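Local atomic coordinates of probable chitinase (Chromobacterium violaceum, PDB entry 5JH8), a protein that probably binds chitin and, as a glycoside hydrolase family 18 protein with a TIM-barrel fold, may hydrolyse it. Residues V30-I35 and T42-P47; V67-G72 and V110-V115; Q91-L96 and S124-V129; V143-F148 and Y159-R164. All coordinates share one frame; numbering follows the deposited sequence.

Interaction 1: V30-I35 and T42-P47; sequences VDFYNI and TGNGDP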
# COMPACT_ATOMS: atom_id res chain seq x y z
N VAL A 30 5.83 -7.75 4.86
CA VAL A 30 6.28 -8.95 4.16
C VAL A 30 5.04 -9.57 3.53
O VAL A 30 4.28 -10.29 4.19
CB VAL A 30 7.03 -9.90 5.10
CG1 VAL A 30 7.47 -11.12 4.35
CG2 VAL A 30 8.24 -9.19 5.72
N ASP A 31 4.82 -9.24 2.26
CA ASP A 31 3.59 -9.53 1.51
C ASP A 31 3.71 -10.88 0.80
O ASP A 31 3.85 -10.96 -0.42
CB ASP A 31 3.33 -8.39 0.53
CG ASP A 31 2.16 -8.63 -0.38
OD1 ASP A 31 1.06 -8.90 0.15
OD2 ASP A 31 2.31 -8.52 -1.61
N PHE A 32 3.66 -11.95 1.60
CA PHE A 32 3.90 -13.30 1.10
C PHE A 32 2.85 -14.30 1.55
O PHE A 32 3.06 -15.51 1.38
CB PHE A 32 5.31 -13.77 1.47
CG PHE A 32 6.36 -13.33 0.49
CD1 PHE A 32 6.78 -12.02 0.41
CD2 PHE A 32 6.91 -14.25 -0.38
CE1 PHE A 32 7.72 -11.62 -0.52
CE2 PHE A 32 7.83 -13.86 -1.32
CZ PHE A 32 8.24 -12.55 -1.39
N TYR A 33 1.72 -13.85 2.10
CA TYR A 33 0.83 -14.73 2.82
C TYR A 33 -0.63 -14.46 2.48
O TYR A 33 -1.04 -13.30 2.32
CB TYR A 33 1.04 -14.57 4.34
CG TYR A 33 2.50 -14.62 4.72
CD1 TYR A 33 3.20 -15.81 4.75
CD2 TYR A 33 3.22 -13.44 4.99
CE1 TYR A 33 4.54 -15.84 5.07
CE2 TYR A 33 4.55 -13.48 5.31
CZ TYR A 33 5.21 -14.67 5.35
OH TYR A 33 6.54 -14.69 5.69
N ASN A 34 -1.41 -15.53 2.43
CA ASN A 34 -2.86 -15.46 2.30
C ASN A 34 -3.51 -16.03 3.55
O ASN A 34 -2.85 -16.66 4.40
CB ASN A 34 -3.32 -16.23 1.05
CG ASN A 34 -2.80 -15.62 -0.24
OD1 ASN A 34 -2.52 -14.42 -0.32
ND2 ASN A 34 -2.66 -16.45 -1.27
N ILE A 35 -4.82 -15.82 3.67
CA ILE A 35 -5.63 -16.46 4.71
C ILE A 35 -6.80 -17.14 4.03
O ILE A 35 -7.33 -16.64 3.03
CB ILE A 35 -6.07 -15.45 5.80
CG1 ILE A 35 -6.64 -16.16 7.03
CG2 ILE A 35 -7.01 -14.40 5.25
CD1 ILE A 35 -6.74 -15.27 8.25
N THR A 42 -1.57 -19.09 5.15
CA THR A 42 -0.81 -19.90 4.21
C THR A 42 0.19 -19.02 3.47
O THR A 42 0.09 -17.80 3.48
CB THR A 42 -1.72 -20.58 3.17
OG1 THR A 42 -2.24 -19.60 2.27
CG2 THR A 42 -2.87 -21.30 3.83
N GLY A 43 1.11 -19.65 2.77
CA GLY A 43 1.87 -18.96 1.76
C GLY A 43 0.98 -18.56 0.61
O GLY A 43 -0.15 -19.02 0.47
N ASN A 44 1.49 -17.67 -0.24
CA ASN A 44 0.72 -17.13 -1.36
C ASN A 44 1.12 -17.71 -2.71
O ASN A 44 0.68 -17.20 -3.76
CB ASN A 44 0.78 -15.60 -1.40
CG ASN A 44 2.13 -15.09 -1.80
OD1 ASN A 44 3.06 -15.86 -2.02
ND2 ASN A 44 2.25 -13.77 -1.87
N GLY A 45 1.91 -18.77 -2.72
CA GLY A 45 2.40 -19.36 -3.94
C GLY A 45 3.84 -19.02 -4.23
O GLY A 45 4.49 -19.75 -5.00
N ASP A 46 4.35 -17.95 -3.65
CA ASP A 46 5.76 -17.62 -3.79
C ASP A 46 6.56 -18.30 -2.69
O ASP A 46 6.04 -18.58 -1.61
CB ASP A 46 5.97 -16.11 -3.69
CG ASP A 46 5.50 -15.38 -4.93
OD1 ASP A 46 5.23 -16.04 -5.95
OD2 ASP A 46 5.43 -14.13 -4.89
N PRO A 47 7.85 -18.55 -2.93
CA PRO A 47 8.68 -19.18 -1.90
C PRO A 47 8.70 -18.37 -0.61
O PRO A 47 8.70 -17.14 -0.62
CB PRO A 47 10.07 -19.21 -2.56
CG PRO A 47 9.79 -19.21 -3.99
CD PRO A 47 8.60 -18.33 -4.17
O HOH W 1 4.76 -12.44 -2.84
O HOH W 2 4.96 -17.45 0.74
O HOH W 3 -0.25 -12.42 -0.64
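The Phe-32 ring carries water 1 on one face, 3.5 Å above the ring plane and over its centre, and has water 2 at its edge, while Asp-46 CB and Pro-47 O approach it obliquely. The neighbouring ring meets the hairpin differently: Tyr-33 has the carbonyl oxygen of Thr-42 at its edge, near the ring plane, and CB of Phe-32 over the centre of one face. Both rings belong to the long arm of a β-hairpin, in which barrel strand 27-35 folds back on the short strand 41-43. The hairpin proper is antiparallel. Asn-34 and Thr-42 form its hydrogen-bonded pair, with Thr-42 N giving a nearly straight bond to Asn-34 O (2.8 Å, 172°) and Asn-34 N returning one to Thr-42 O (2.9 Å). Tyr-33 and Gly-43 are the non-hydrogen-bonded pair beside it, where Tyr-33 CA comes within 3.2 Å of Thr-42 O in a CA-H...O contact.

Past Gly-43 the pairing frays, and a single weak bond remains from Asn-44 N to Phe-32 O. Side chain and solvent take over from there. Asn-44 has CG between its backbone N and carbonyl carbon (chi1 71°), and its amide lies against the Phe-32 backbone. OD1 accepts from Asp-46 N at 2.9 Å, closing an Asx turn that shapes the departing loop. Water 2 bridges Phe-32 O and Asp-46 O. Water 1 is held by three groups: it donates to Asp-31 O and to Asp-46 OD2, the latter at 2.7 Å, and accepts from Asn-44 ND2 at 3.0 Å.

Interaction 2: V67-G72 and V110-V115; sequences VSNVDG and VDFEAV. With HIS (histidine), chain F.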
# COMPACT_ATOMS: atom_id res chain seq x y z
N VAL A 67 -0.89 -10.18 5.24
CA VAL A 67 -1.77 -11.31 4.99
C VAL A 67 -3.00 -10.83 4.22
O VAL A 67 -3.70 -9.90 4.66
CB VAL A 67 -2.21 -11.99 6.30
CG1 VAL A 67 -3.09 -13.19 6.00
CG2 VAL A 67 -1.01 -12.39 7.14
N SER A 68 -3.26 -11.47 3.09
CA SER A 68 -4.29 -11.03 2.17
C SER A 68 -5.41 -12.06 2.05
O SER A 68 -5.21 -13.27 2.25
CB SER A 68 -3.68 -10.77 0.78
OG SER A 68 -2.66 -9.77 0.85
N ASN A 69 -6.59 -11.56 1.69
CA ASN A 69 -7.76 -12.41 1.42
C ASN A 69 -7.82 -12.74 -0.07
O ASN A 69 -8.74 -12.35 -0.78
CB ASN A 69 -9.04 -11.71 1.86
CG ASN A 69 -9.26 -10.39 1.13
OD1 ASN A 69 -8.34 -9.60 0.98
ND2 ASN A 69 -10.49 -10.14 0.72
N VAL A 70 -6.80 -13.44 -0.53
CA VAL A 70 -6.67 -13.86 -1.92
C VAL A 70 -6.91 -15.36 -1.96
O VAL A 70 -6.33 -16.10 -1.15
CB VAL A 70 -5.29 -13.47 -2.47
CG1 VAL A 70 -5.03 -14.17 -3.80
CG2 VAL A 70 -5.18 -11.95 -2.64
N ASP A 71 -7.75 -15.81 -2.89
CA ASP A 71 -8.15 -17.21 -2.98
C ASP A 71 -7.17 -18.01 -3.85
O ASP A 71 -6.15 -17.50 -4.32
CB ASP A 71 -9.59 -17.31 -3.47
CG ASP A 71 -9.77 -16.86 -4.91
OD1 ASP A 71 -8.80 -16.79 -5.70
OD2 ASP A 71 -10.94 -16.59 -5.28
N GLY A 72 -7.50 -19.29 -4.05
CA GLY A 72 -6.61 -20.20 -4.74
C GLY A 72 -6.39 -19.86 -6.20
O GLY A 72 -5.45 -20.39 -6.81
N VAL A 110 -2.91 -6.54 8.01
CA VAL A 110 -4.09 -7.06 7.34
C VAL A 110 -4.27 -6.28 6.04
O VAL A 110 -4.43 -5.05 6.07
CB VAL A 110 -5.34 -6.95 8.22
CG1 VAL A 110 -6.59 -7.27 7.38
CG2 VAL A 110 -5.24 -7.89 9.43
N ASP A 111 -4.21 -6.98 4.91
CA ASP A 111 -4.42 -6.39 3.59
C ASP A 111 -5.63 -7.10 3.00
O ASP A 111 -5.50 -8.02 2.18
CB ASP A 111 -3.19 -6.54 2.72
CG ASP A 111 -3.35 -5.85 1.39
OD1 ASP A 111 -4.35 -5.13 1.21
OD2 ASP A 111 -2.48 -6.01 0.51
N PHE A 112 -6.81 -6.72 3.48
CA PHE A 112 -8.07 -7.29 2.98
C PHE A 112 -8.69 -6.28 2.02
O PHE A 112 -9.10 -5.19 2.44
CB PHE A 112 -9.06 -7.60 4.10
CG PHE A 112 -8.79 -8.88 4.85
CD1 PHE A 112 -7.57 -9.56 4.79
CD2 PHE A 112 -9.78 -9.39 5.65
CE1 PHE A 112 -7.37 -10.71 5.53
CE2 PHE A 112 -9.60 -10.52 6.36
CZ PHE A 112 -8.40 -11.19 6.30
N GLU A 113 -8.73 -6.65 0.75
CA GLU A 113 -9.27 -5.78 -0.29
C GLU A 113 -10.53 -6.44 -0.84
O GLU A 113 -10.77 -7.64 -0.69
CB GLU A 113 -8.20 -5.51 -1.35
CG GLU A 113 -6.95 -4.91 -0.69
CD GLU A 113 -5.89 -4.41 -1.63
OE1 GLU A 113 -6.19 -4.08 -2.80
OE2 GLU A 113 -4.72 -4.33 -1.18
N ALA A 114 -11.39 -5.61 -1.44
CA ALA A 114 -12.69 -6.07 -1.92
C ALA A 114 -13.58 -6.54 -0.77
O ALA A 114 -14.47 -7.38 -0.96
CB ALA A 114 -12.55 -7.15 -2.99
N VAL A 115 -13.39 -5.96 0.42
CA VAL A 115 -14.33 -6.21 1.50
C VAL A 115 -15.70 -5.72 1.04
O VAL A 115 -15.85 -4.58 0.60
CB VAL A 115 -13.87 -5.54 2.80
CG1 VAL A 115 -14.95 -5.61 3.86
CG2 VAL A 115 -12.58 -6.17 3.31
N HIS F . -2.03 -3.98 -5.07
CA HIS F . -1.40 -5.01 -4.26
C HIS F . -1.66 -6.38 -4.86
O HIS F . -2.63 -6.59 -5.60
CB HIS F . -1.89 -4.94 -2.81
CG HIS F . -1.41 -3.73 -2.06
ND1 HIS F . -1.43 -3.65 -0.69
CD2 HIS F . -0.90 -2.55 -2.50
CE1 HIS F . -0.94 -2.49 -0.31
NE2 HIS F . -0.63 -1.79 -1.39
OXT HIS F . -0.90 -7.32 -4.61
O HOH W 4 -1.29 -8.30 -0.84
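Backbone pairing between two neighbouring parallel strands of the barrel gives way here to side-chain bonding, as Val-67 to Asn-69 run beside Val-110 to Glu-113 where the strands pass into their loops. Asp-111 N donates to Val-67 O at 3.0 Å, and Ser-68 CA lies 3.2 Å from Asp-111 O in a CA-H...O contact. Beyond them Asn-69 replaces the backbone as partner. Its amide meets Glu-113 twice: ND2 donates to Glu-113 O at 2.9 Å, almost straight (170°) and in the carbonyl plane, while OD1 accepts from Glu-113 N at 3.0 Å. ND2 also reaches Ser-77 O, which fixes the rotation of the amide further. The same residue lays CB over one face of the Phe-112 ring, 4.1 Å from its centroid; Val-110 CG1 occupies the opposite face.

On the face that carries Ser-68 and Asp-111, the aspartate extends CG anti to its backbone N (chi1 -176°), and its OD2 accepts from ND1 of the bound histidine at 2.8 Å. Water 4 lies between that OD2 and Ser-68 OG. Asp-111 and Glu-113 both line the histidine pocket, and their spacing is consistent with the aspartate-x-glutamate end of the family 18 DxxDxDxE signature.

Interaction 3: Q91-L96 and S124-V129; sequences QAVANL and SHFIQV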
# COMPACT_ATOMS: atom_id res chain seq x y z
N GLN A 91 -10.76 -18.45 15.00
CA GLN A 91 -9.61 -19.14 14.43
C GLN A 91 -8.65 -18.16 13.78
O GLN A 91 -7.44 -18.23 14.00
CB GLN A 91 -10.11 -20.16 13.40
CG GLN A 91 -10.92 -21.29 13.99
CD GLN A 91 -12.41 -21.01 14.05
OE1 GLN A 91 -12.86 -19.87 13.91
NE2 GLN A 91 -13.18 -22.05 14.28
N ALA A 92 -9.18 -17.23 12.98
CA ALA A 92 -8.32 -16.29 12.27
C ALA A 92 -7.52 -15.43 13.24
O ALA A 92 -6.34 -15.20 13.01
CB ALA A 92 -9.16 -15.41 11.35
N VAL A 93 -8.16 -14.92 14.29
CA VAL A 93 -7.47 -14.04 15.23
C VAL A 93 -6.34 -14.81 15.91
O VAL A 93 -5.19 -14.37 15.93
CB VAL A 93 -8.45 -13.44 16.24
CG1 VAL A 93 -7.70 -12.77 17.37
CG2 VAL A 93 -9.36 -12.44 15.57
N ALA A 94 -6.67 -15.98 16.47
CA ALA A 94 -5.63 -16.75 17.16
C ALA A 94 -4.51 -17.13 16.21
O ALA A 94 -3.33 -17.12 16.59
CB ALA A 94 -6.22 -18.01 17.79
N ASN A 95 -4.87 -17.53 14.99
CA ASN A 95 -3.86 -17.98 14.03
C ASN A 95 -2.98 -16.83 13.56
O ASN A 95 -1.80 -17.04 13.30
CB ASN A 95 -4.53 -18.68 12.85
CG ASN A 95 -5.09 -20.04 13.22
OD1 ASN A 95 -4.71 -20.60 14.25
ND2 ASN A 95 -5.98 -20.58 12.40
N LEU A 96 -3.53 -15.63 13.42
CA LEU A 96 -2.71 -14.50 13.03
C LEU A 96 -1.72 -14.15 14.13
O LEU A 96 -0.56 -13.80 13.85
CB LEU A 96 -3.59 -13.30 12.68
CG LEU A 96 -4.25 -13.44 11.30
CD1 LEU A 96 -5.43 -12.47 11.14
CD2 LEU A 96 -3.25 -13.26 10.17
N SER A 124 -14.93 -4.29 10.86
CA SER A 124 -14.50 -3.46 11.97
C SER A 124 -14.37 -4.29 13.23
O SER A 124 -13.41 -4.12 14.00
CB SER A 124 -15.52 -2.35 12.21
OG SER A 124 -15.53 -1.48 11.11
N HIS A 125 -15.33 -5.19 13.46
CA HIS A 125 -15.31 -6.01 14.66
C HIS A 125 -14.12 -6.97 14.64
O HIS A 125 -13.42 -7.11 15.65
CB HIS A 125 -16.62 -6.77 14.82
CG HIS A 125 -16.68 -7.59 16.07
ND1 HIS A 125 -16.59 -8.96 16.05
CD2 HIS A 125 -16.76 -7.24 17.37
CE1 HIS A 125 -16.64 -9.43 17.28
NE2 HIS A 125 -16.75 -8.40 18.10
N PHE A 126 -13.86 -7.60 13.50
CA PHE A 126 -12.69 -8.46 13.36
C PHE A 126 -11.42 -7.71 13.71
O PHE A 126 -10.58 -8.22 14.46
CB PHE A 126 -12.64 -9.01 11.93
CG PHE A 126 -11.31 -9.64 11.55
CD1 PHE A 126 -10.82 -10.76 12.19
CD2 PHE A 126 -10.55 -9.09 10.52
CE1 PHE A 126 -9.60 -11.30 11.81
CE2 PHE A 126 -9.35 -9.65 10.15
CZ PHE A 126 -8.87 -10.74 10.79
N ILE A 127 -11.26 -6.50 13.18
CA ILE A 127 -10.07 -5.70 13.45
C ILE A 127 -9.99 -5.29 14.91
O ILE A 127 -8.91 -5.27 15.50
CB ILE A 127 -10.03 -4.52 12.46
CG1 ILE A 127 -9.79 -5.05 11.03
CG2 ILE A 127 -8.99 -3.50 12.86
CD1 ILE A 127 -8.55 -5.90 10.83
N GLN A 128 -11.13 -4.98 15.54
CA GLN A 128 -11.13 -4.69 16.98
C GLN A 128 -10.61 -5.87 17.79
O GLN A 128 -9.75 -5.72 18.68
CB GLN A 128 -12.55 -4.35 17.42
CG GLN A 128 -13.04 -3.00 16.95
CD GLN A 128 -14.55 -2.81 17.11
OE1 GLN A 128 -15.28 -3.76 17.39
NE2 GLN A 128 -15.01 -1.59 16.91
N VAL A 129 -11.14 -7.06 17.51
CA VAL A 129 -10.75 -8.26 18.25
C VAL A 129 -9.29 -8.59 17.98
O VAL A 129 -8.53 -8.92 18.89
CB VAL A 129 -11.69 -9.42 17.90
CG1 VAL A 129 -11.22 -10.73 18.53
CG2 VAL A 129 -13.11 -9.10 18.31
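Phe-126 brings its ring to three residues of helix 89-96, Ala-92, Val-93 and Leu-96, in a packing of two outer helices of the barrel. From CB, whose bond from CA is not aimed at the facing helix, CG extends anti to the backbone N (chi1 165°), and the ring reaches the other segment along one side. CD1 lies 4.0 Å from Val-93 CG2. The next atom, CE1, touches that same methyl at 3.9 Å and meets Ala-92 CB at 4.2 Å. At the tip, CZ rests 3.9 Å from Leu-96 CD1, which sits at the ring edge, near its plane, the two side chains crossing at about a right angle.

Val-93 CG2 has a second partner, Val-129 CG1, at 3.9 Å, so one methyl lodges between residues a helical turn apart. The axes run in the same general sense, 38° apart (signed crossing angle -38°), and approach no closer than 10.4 Å. Val-84 of helix 78-85 also packs on both Ala-92 and Phe-126, adding a third helix.

Every contact across the pair joins carbon to carbon, with no hydrogen bond between the segments; shape and burial of apolar surface, not polar pairing, must therefore account for their fit.

Interaction 4: V143-F148 and Y159-R164; sequences VSVPAF and YGYDLR
Pro-146 stands its CD-CG edge on one face of the Tyr-161 ring, the two side chains crossing at about a right angle, and this is the tight part of the contact. Its CD sits 3.5 Å from the ring centroid and only 3° off the ring normal, a CH-pi contact over the very centre of the face, while CG settles near the rim at 3.6 Å from Tyr-161 CE2. Val-145 adds CG1, 4.0 Å from Tyr-161 CD1, in an oblique approach. The far end of the tyrosine is fixed as well: its OH is hydrogen-bonded to Phe-112 O, with a weak bond from Val-115 N, so the hydroxyl secures the ring on which the proline rests.

The two segments belong to one β/α step of the TIM barrel, where strand 142-146 leads through a loop into helix 163-169; the tyrosine precedes that helix, and Leu-163 stands in its first turn.

Farther along the loop the packing thins to the tip of one ring. Phe-148 has CG between its backbone N and carbonyl carbon (chi1 56°), and CZ makes its closest approach, 3.7 Å, to Leu-163 CD1. Tyr-161 O lies at the edge of the Phe-148 ring, in its plane, 3.8 Å from CZ, and Tyr-161 CB is more distant at 4.3 Å. On the solvent side Arg-164 is exposed, and Asp-162, its CB pointing away from the strand, occupies the N-cap position, with OD1 accepting from Ala-165 N.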
# COMPACT_ATOMS: atom_id res chain seq x y z
N VAL A 143 -3.54 -1.96 9.26
CA VAL A 143 -4.62 -2.33 8.34
C VAL A 143 -4.48 -1.48 7.08
O VAL A 143 -4.53 -0.25 7.15
CB VAL A 143 -6.01 -2.17 8.97
CG1 VAL A 143 -7.10 -2.63 7.99
CG2 VAL A 143 -6.11 -2.96 10.26
N SER A 144 -4.32 -2.14 5.93
CA SER A 144 -4.28 -1.44 4.65
C SER A 144 -5.70 -1.15 4.21
O SER A 144 -6.56 -2.03 4.23
CB SER A 144 -3.56 -2.29 3.60
OG SER A 144 -2.20 -2.52 3.97
N VAL A 145 -5.98 0.11 3.89
CA VAL A 145 -7.32 0.48 3.45
C VAL A 145 -7.23 1.27 2.15
O VAL A 145 -6.22 1.93 1.87
CB VAL A 145 -8.07 1.30 4.51
CG1 VAL A 145 -8.22 0.51 5.77
CG2 VAL A 145 -7.37 2.61 4.76
N PRO A 146 -8.29 1.22 1.35
CA PRO A 146 -8.35 2.08 0.16
C PRO A 146 -8.42 3.54 0.58
O PRO A 146 -8.95 3.88 1.64
CB PRO A 146 -9.64 1.64 -0.55
CG PRO A 146 -10.03 0.36 0.07
CD PRO A 146 -9.47 0.33 1.44
N ALA A 147 -7.93 4.40 -0.31
CA ALA A 147 -7.86 5.84 -0.09
C ALA A 147 -9.07 6.50 -0.73
O ALA A 147 -9.31 6.33 -1.94
CB ALA A 147 -6.58 6.40 -0.70
N PHE A 148 -9.82 7.25 0.08
CA PHE A 148 -11.02 7.93 -0.40
C PHE A 148 -11.38 9.05 0.57
O PHE A 148 -10.82 9.15 1.67
CB PHE A 148 -12.21 6.96 -0.59
CG PHE A 148 -12.57 6.18 0.65
CD1 PHE A 148 -13.46 6.68 1.57
CD2 PHE A 148 -12.02 4.92 0.87
CE1 PHE A 148 -13.78 5.97 2.70
CE2 PHE A 148 -12.37 4.20 1.98
CZ PHE A 148 -13.24 4.72 2.91
N TYR A 159 -17.44 1.41 1.21
CA TYR A 159 -18.28 1.42 2.40
C TYR A 159 -17.91 0.32 3.39
O TYR A 159 -18.20 0.46 4.59
CB TYR A 159 -19.77 1.33 2.01
CG TYR A 159 -20.69 1.55 3.19
CD1 TYR A 159 -20.82 2.81 3.76
CD2 TYR A 159 -21.42 0.51 3.74
CE1 TYR A 159 -21.63 3.02 4.84
CE2 TYR A 159 -22.26 0.71 4.82
CZ TYR A 159 -22.36 1.97 5.36
OH TYR A 159 -23.19 2.20 6.44
N GLY A 160 -17.26 -0.75 2.95
CA GLY A 160 -16.82 -1.77 3.90
C GLY A 160 -15.76 -1.29 4.87
O GLY A 160 -15.48 -2.01 5.83
N TYR A 161 -15.16 -0.12 4.62
CA TYR A 161 -14.04 0.39 5.42
C TYR A 161 -14.50 1.59 6.25
O TYR A 161 -14.70 2.69 5.73
CB TYR A 161 -12.87 0.75 4.52
CG TYR A 161 -12.40 -0.42 3.70
CD1 TYR A 161 -11.48 -1.32 4.22
CD2 TYR A 161 -12.91 -0.66 2.44
CE1 TYR A 161 -11.05 -2.41 3.50
CE2 TYR A 161 -12.51 -1.76 1.70
CZ TYR A 161 -11.57 -2.63 2.23
OH TYR A 161 -11.19 -3.72 1.47
N ASP A 162 -14.69 1.36 7.55
CA ASP A 162 -15.09 2.39 8.50
C ASP A 162 -13.80 2.87 9.16
O ASP A 162 -13.29 2.25 10.10
CB ASP A 162 -16.04 1.76 9.52
CG ASP A 162 -16.51 2.72 10.59
OD1 ASP A 162 -15.92 3.80 10.79
OD2 ASP A 162 -17.52 2.36 11.25
N LEU A 163 -13.22 3.94 8.63
CA LEU A 163 -11.90 4.36 9.10
C LEU A 163 -11.91 4.70 10.58
O LEU A 163 -10.95 4.41 11.31
CB LEU A 163 -11.37 5.55 8.32
CG LEU A 163 -10.55 5.22 7.07
CD1 LEU A 163 -11.34 4.50 6.02
CD2 LEU A 163 -9.94 6.48 6.49
N ARG A 164 -12.97 5.36 11.05
CA ARG A 164 -13.04 5.69 12.47
C ARG A 164 -12.91 4.44 13.33
O ARG A 164 -12.11 4.40 14.28
CB ARG A 164 -14.34 6.43 12.77
CG ARG A 164 -14.38 7.10 14.13
CD ARG A 164 -15.65 7.95 14.33
NE ARG A 164 -15.63 9.21 13.60
CZ ARG A 164 -15.10 10.35 14.06
NH1 ARG A 164 -14.56 10.40 15.27
NH2 ARG A 164 -15.12 11.43 13.30

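How the interactions relate
Three of the four contacts meet in the barrel wall, where strands 27-35, 63-68, 107-111 and 142-146 stand side by side: Tyr-33 O and Ser-68 N join interactions 1 and 2, and Val-110 O and Ser-144 N join interactions 2 and 4. Interaction 3 belongs to the helical layer outside, yet Phe-126 reaches Phe-112 of interaction 2. Chemistry follows position. Interaction 1, the partly buried one, relies on hairpin bonds and waters; interaction 2, buried beside the bound histidine, pairs backbone with backbone and with an asparagine amide. Interactions 3 and 4 are both buried and lack hydrogen bonds across their segments, but one sets aliphatic groups along one side of a phenylalanine, the other a proline on a tyrosine.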